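Long-range contact in D-mannonate dehydratase (Streptococcus suis, PDB 3BDK), which probably catalyses the dehydration of D-mannonate to 2-dehydro-3-deoxy-D-gluconate, using manganese or ferrous iron, in the interconversion of pentoses and glucuronate: residues P224-Q237 with Y261-Y275. Sequence-based numbering, arbitrary orientation.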
# COMPACT_ATOMS: atom_id res chain seq x y z
N PRO A 224 -13.92 -23.28 1.32
CA PRO A 224 -14.19 -24.14 0.16
C PRO A 224 -14.29 -25.61 0.57
O PRO A 224 -13.77 -26.48 -0.14
CB PRO A 224 -12.97 -23.92 -0.73
CG PRO A 224 -11.88 -23.55 0.22
CD PRO A 224 -12.54 -22.77 1.31
N TYR A 225 -14.94 -25.88 1.69
CA TYR A 225 -15.27 -27.25 2.07
C TYR A 225 -16.52 -27.29 2.95
O TYR A 225 -16.97 -26.26 3.45
CB TYR A 225 -14.10 -27.90 2.81
CG TYR A 225 -13.41 -26.99 3.80
CD1 TYR A 225 -14.01 -26.67 5.01
CD2 TYR A 225 -12.16 -26.45 3.53
CE1 TYR A 225 -13.39 -25.84 5.92
CE2 TYR A 225 -11.53 -25.61 4.43
CZ TYR A 225 -12.15 -25.32 5.63
OH TYR A 225 -11.52 -24.49 6.53
N GLY A 226 -17.08 -28.48 3.12
CA GLY A 226 -18.32 -28.64 3.88
C GLY A 226 -18.15 -28.17 5.31
O GLY A 226 -17.19 -28.56 5.98
N ILE A 227 -19.04 -27.30 5.76
CA ILE A 227 -19.17 -26.99 7.19
C ILE A 227 -20.53 -27.48 7.65
O ILE A 227 -21.47 -27.50 6.86
CB ILE A 227 -19.11 -25.49 7.51
CG1 ILE A 227 -20.14 -24.71 6.66
CG2 ILE A 227 -17.67 -24.98 7.38
CD1 ILE A 227 -19.93 -23.16 6.55
N PHE A 228 -20.62 -27.87 8.92
CA PHE A 228 -21.91 -28.15 9.52
C PHE A 228 -22.73 -29.11 8.66
O PHE A 228 -23.97 -28.97 8.54
CB PHE A 228 -22.69 -26.84 9.67
CG PHE A 228 -22.01 -25.81 10.51
CD1 PHE A 228 -21.46 -26.15 11.75
CD2 PHE A 228 -21.98 -24.48 10.10
CE1 PHE A 228 -20.87 -25.20 12.54
CE2 PHE A 228 -21.41 -23.52 10.88
CZ PHE A 228 -20.84 -23.86 12.10
N GLY A 229 -22.04 -30.06 8.02
CA GLY A 229 -22.70 -31.02 7.13
C GLY A 229 -23.44 -30.45 5.94
O GLY A 229 -24.14 -31.19 5.25
N LEU A 230 -23.28 -29.16 5.68
CA LEU A 230 -23.84 -28.54 4.48
C LEU A 230 -22.93 -28.76 3.28
O LEU A 230 -21.72 -28.79 3.44
CB LEU A 230 -23.95 -27.04 4.65
CG LEU A 230 -24.89 -26.43 5.66
CD1 LEU A 230 -24.53 -24.93 5.75
CD2 LEU A 230 -26.31 -26.66 5.21
N PRO A 231 -23.51 -28.89 2.07
CA PRO A 231 -22.68 -29.15 0.90
C PRO A 231 -22.05 -27.87 0.29
O PRO A 231 -22.63 -26.78 0.43
CB PRO A 231 -23.67 -29.81 -0.06
CG PRO A 231 -24.92 -29.11 0.22
CD PRO A 231 -24.94 -28.84 1.70
N ARG A 232 -20.88 -28.01 -0.33
CA ARG A 232 -20.23 -26.92 -1.06
C ARG A 232 -19.64 -27.49 -2.31
O ARG A 232 -19.09 -28.59 -2.27
CB ARG A 232 -19.10 -26.29 -0.24
CG ARG A 232 -19.50 -25.12 0.63
CD ARG A 232 -20.12 -25.55 1.97
NE ARG A 232 -20.43 -24.37 2.79
CZ ARG A 232 -21.62 -23.78 2.88
NH1 ARG A 232 -21.77 -22.70 3.65
NH2 ARG A 232 -22.68 -24.25 2.22
N ILE A 233 -19.74 -26.77 -3.43
CA ILE A 233 -19.24 -27.29 -4.69
C ILE A 233 -18.19 -26.41 -5.38
O ILE A 233 -17.37 -26.90 -6.18
CB ILE A 233 -20.37 -27.71 -5.68
CG1 ILE A 233 -21.35 -26.55 -5.94
CG2 ILE A 233 -21.08 -28.97 -5.19
CD1 ILE A 233 -22.40 -26.86 -7.02
N ILE A 234 -18.20 -25.12 -5.09
CA ILE A 234 -17.23 -24.26 -5.73
C ILE A 234 -16.04 -24.17 -4.81
O ILE A 234 -15.86 -23.21 -4.06
CB ILE A 234 -17.84 -22.90 -6.18
CG1 ILE A 234 -19.23 -23.13 -6.78
CG2 ILE A 234 -16.97 -22.27 -7.24
CD1 ILE A 234 -19.24 -24.09 -8.02
N THR A 235 -15.21 -25.20 -4.90
CA THR A 235 -14.25 -25.49 -3.85
C THR A 235 -12.79 -25.68 -4.35
O THR A 235 -11.88 -25.66 -3.53
CB THR A 235 -14.73 -26.74 -3.01
OG1 THR A 235 -14.84 -27.89 -3.85
CG2 THR A 235 -16.09 -26.50 -2.34
N GLY A 236 -12.58 -25.86 -5.66
CA GLY A 236 -11.25 -26.15 -6.22
C GLY A 236 -11.15 -26.32 -7.74
O GLY A 236 -12.10 -26.08 -8.49
N GLN A 237 -9.97 -26.76 -8.20
CA GLN A 237 -9.66 -26.88 -9.64
C GLN A 237 -10.70 -27.66 -10.43
O GLN A 237 -11.11 -27.22 -11.50
CB GLN A 237 -8.27 -27.49 -9.86
CG GLN A 237 -7.87 -27.70 -11.34
CD GLN A 237 -7.98 -26.44 -12.21
OE1 GLN A 237 -7.79 -25.31 -11.74
NE2 GLN A 237 -8.29 -26.63 -13.49
N TYR A 261 -9.95 -19.66 -2.10
CA TYR A 261 -9.34 -20.89 -2.55
C TYR A 261 -8.12 -21.33 -1.73
O TYR A 261 -7.95 -22.52 -1.51
CB TYR A 261 -8.98 -20.82 -4.02
CG TYR A 261 -10.17 -20.95 -4.94
CD1 TYR A 261 -10.41 -20.00 -5.94
CD2 TYR A 261 -11.04 -22.03 -4.84
CE1 TYR A 261 -11.50 -20.12 -6.79
CE2 TYR A 261 -12.13 -22.15 -5.67
CZ TYR A 261 -12.36 -21.20 -6.64
OH TYR A 261 -13.46 -21.32 -7.47
N ALA A 262 -7.26 -20.40 -1.29
CA ALA A 262 -6.04 -20.83 -0.58
C ALA A 262 -6.29 -21.22 0.87
O ALA A 262 -5.40 -21.73 1.54
CB ALA A 262 -4.94 -19.78 -0.64
N SER A 263 -7.50 -20.97 1.33
CA SER A 263 -7.93 -21.31 2.69
C SER A 263 -7.92 -22.80 2.87
O SER A 263 -7.78 -23.28 3.97
CB SER A 263 -9.30 -20.73 2.98
OG SER A 263 -9.23 -19.32 2.86
N ASP A 264 -8.05 -23.53 1.76
CA ASP A 264 -7.77 -24.94 1.74
C ASP A 264 -6.38 -25.26 1.15
O ASP A 264 -6.20 -25.20 -0.06
CB ASP A 264 -8.84 -25.71 0.96
CG ASP A 264 -8.80 -27.21 1.23
OD1 ASP A 264 -7.71 -27.81 1.15
OD2 ASP A 264 -9.87 -27.78 1.54
N PRO A 265 -5.42 -25.66 2.00
CA PRO A 265 -4.05 -26.07 1.60
C PRO A 265 -3.97 -27.02 0.39
O PRO A 265 -2.95 -27.08 -0.28
CB PRO A 265 -3.55 -26.81 2.83
CG PRO A 265 -4.26 -26.14 3.99
CD PRO A 265 -5.63 -25.77 3.46
N LYS A 266 -5.02 -27.78 0.12
CA LYS A 266 -4.95 -28.76 -0.94
C LYS A 266 -4.97 -28.02 -2.26
O LYS A 266 -4.59 -28.59 -3.29
CB LYS A 266 -6.13 -29.74 -0.87
CG LYS A 266 -7.47 -29.16 -1.42
CD LYS A 266 -8.26 -30.16 -2.30
CE LYS A 266 -9.71 -29.67 -2.55
NZ LYS A 266 -9.88 -28.59 -3.57
N ASN A 267 -5.42 -26.77 -2.24
CA ASN A 267 -5.53 -25.95 -3.44
C ASN A 267 -4.24 -25.23 -3.82
O ASN A 267 -3.51 -24.76 -2.93
CB ASN A 267 -6.67 -24.94 -3.29
CG ASN A 267 -8.02 -25.56 -3.46
OD1 ASN A 267 -8.15 -26.58 -4.14
ND2 ASN A 267 -9.03 -24.97 -2.87
N ASP A 268 -3.98 -25.13 -5.12
CA ASP A 268 -2.85 -24.38 -5.66
C ASP A 268 -3.42 -23.23 -6.51
O ASP A 268 -3.69 -23.38 -7.73
CB ASP A 268 -1.92 -25.31 -6.45
CG ASP A 268 -0.78 -24.57 -7.18
OD1 ASP A 268 -0.82 -23.33 -7.40
OD2 ASP A 268 0.19 -25.24 -7.58
N VAL A 269 -3.62 -22.08 -5.86
CA VAL A 269 -4.18 -20.90 -6.49
C VAL A 269 -3.35 -20.42 -7.70
O VAL A 269 -3.93 -19.91 -8.68
CB VAL A 269 -4.45 -19.72 -5.48
CG1 VAL A 269 -5.33 -20.18 -4.31
CG2 VAL A 269 -3.16 -19.08 -4.98
N LEU A 270 -2.03 -20.58 -7.64
CA LEU A 270 -1.18 -20.19 -8.77
C LEU A 270 -1.54 -20.99 -10.00
O LEU A 270 -1.68 -20.42 -11.08
CB LEU A 270 0.31 -20.34 -8.48
CG LEU A 270 0.92 -19.34 -7.50
CD1 LEU A 270 2.42 -19.39 -7.59
CD2 LEU A 270 0.42 -17.96 -7.79
N ALA A 271 -1.68 -22.30 -9.84
CA ALA A 271 -2.09 -23.15 -10.95
C ALA A 271 -3.53 -22.84 -11.33
O ALA A 271 -3.86 -22.77 -12.51
CB ALA A 271 -1.91 -24.61 -10.61
N MET A 272 -4.39 -22.65 -10.33
CA MET A 272 -5.80 -22.42 -10.58
C MET A 272 -6.02 -21.11 -11.34
O MET A 272 -6.85 -21.01 -12.26
CB MET A 272 -6.56 -22.39 -9.27
CG MET A 272 -7.15 -23.73 -8.89
SD MET A 272 -8.37 -23.49 -7.60
CE MET A 272 -7.28 -23.38 -6.20
N THR A 273 -5.25 -20.10 -10.93
CA THR A 273 -5.24 -18.81 -11.57
C THR A 273 -4.82 -18.98 -13.03
O THR A 273 -5.59 -18.62 -13.92
CB THR A 273 -4.38 -17.84 -10.76
OG1 THR A 273 -5.05 -17.59 -9.52
CG2 THR A 273 -4.16 -16.52 -11.49
N GLU A 274 -3.66 -19.57 -13.28
CA GLU A 274 -3.21 -19.78 -14.66
C GLU A 274 -4.21 -20.59 -15.51
O GLU A 274 -4.68 -20.11 -16.55
CB GLU A 274 -1.81 -20.38 -14.72
CG GLU A 274 -1.26 -20.51 -16.12
CD GLU A 274 0.26 -20.55 -16.17
OE1 GLU A 274 0.92 -21.15 -15.28
OE2 GLU A 274 0.80 -19.95 -17.14
N TYR A 275 -4.55 -21.80 -15.06
CA TYR A 275 -5.54 -22.59 -15.79
C TYR A 275 -6.69 -21.72 -16.33
O TYR A 275 -7.00 -21.78 -17.52
CB TYR A 275 -6.13 -23.76 -14.95
CG TYR A 275 -7.30 -24.38 -15.66
CD1 TYR A 275 -7.11 -25.32 -16.69
CD2 TYR A 275 -8.60 -23.98 -15.36
CE1 TYR A 275 -8.19 -25.85 -17.39
CE2 TYR A 275 -9.69 -24.51 -16.05
CZ TYR A 275 -9.48 -25.44 -17.07
OH TYR A 275 -10.59 -25.95 -17.74
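The irregular loop 224-237 meets 261-275 at both its ends, with CA atoms 6.4 Å apart at Pro224-Tyr261 and 6.0 Å at Gln237-Met272. Asn267 ties the two segments together: its amide nitrogen ND2 donates one N-H to Thr235 O at 3.0 Å, nearly straight at 163°, and the other to Tyr261 O, which it meets on a lone pair. An amide suits this place because its two hydrogens satisfy two backbone carbonyls, while its oxygen OD1 takes a bond from Lys266 NZ. Gly236, at the N-cap position of helix 237-245 and without a side chain, passes close beside OD1 and NZ. The Tyr261 ring has Thr235 C at its edge and Met272 SD over one face, and its OH reaches Ile234 CG2 at 3.6 Å. In this xylose isomerase-like TIM barrel, the contact joins the loop between strand 215-218 and helix 237-245 to the link between helices 258-262 and 269-278; the side chain of Ser263 is about 9 Å from the bound D-mannose. Gln237 bends at chi2 (54°), standing its amide nearly upright on the Tyr275 ring (planes 81° apart), NE2 3.2 Å above one face toward the rim, while OE1 turns to Met272 CG; NE2 also hydrogen-bonds to Glu241, and Tyr275 OH to Arg279. Pro224 CG packs on Asp264 CB (3.8 Å), and Asp264 OD2 sits at the Tyr225 ring edge, 3.3 Å from CD2, while OD1 closes an Asx turn with Lys266 N.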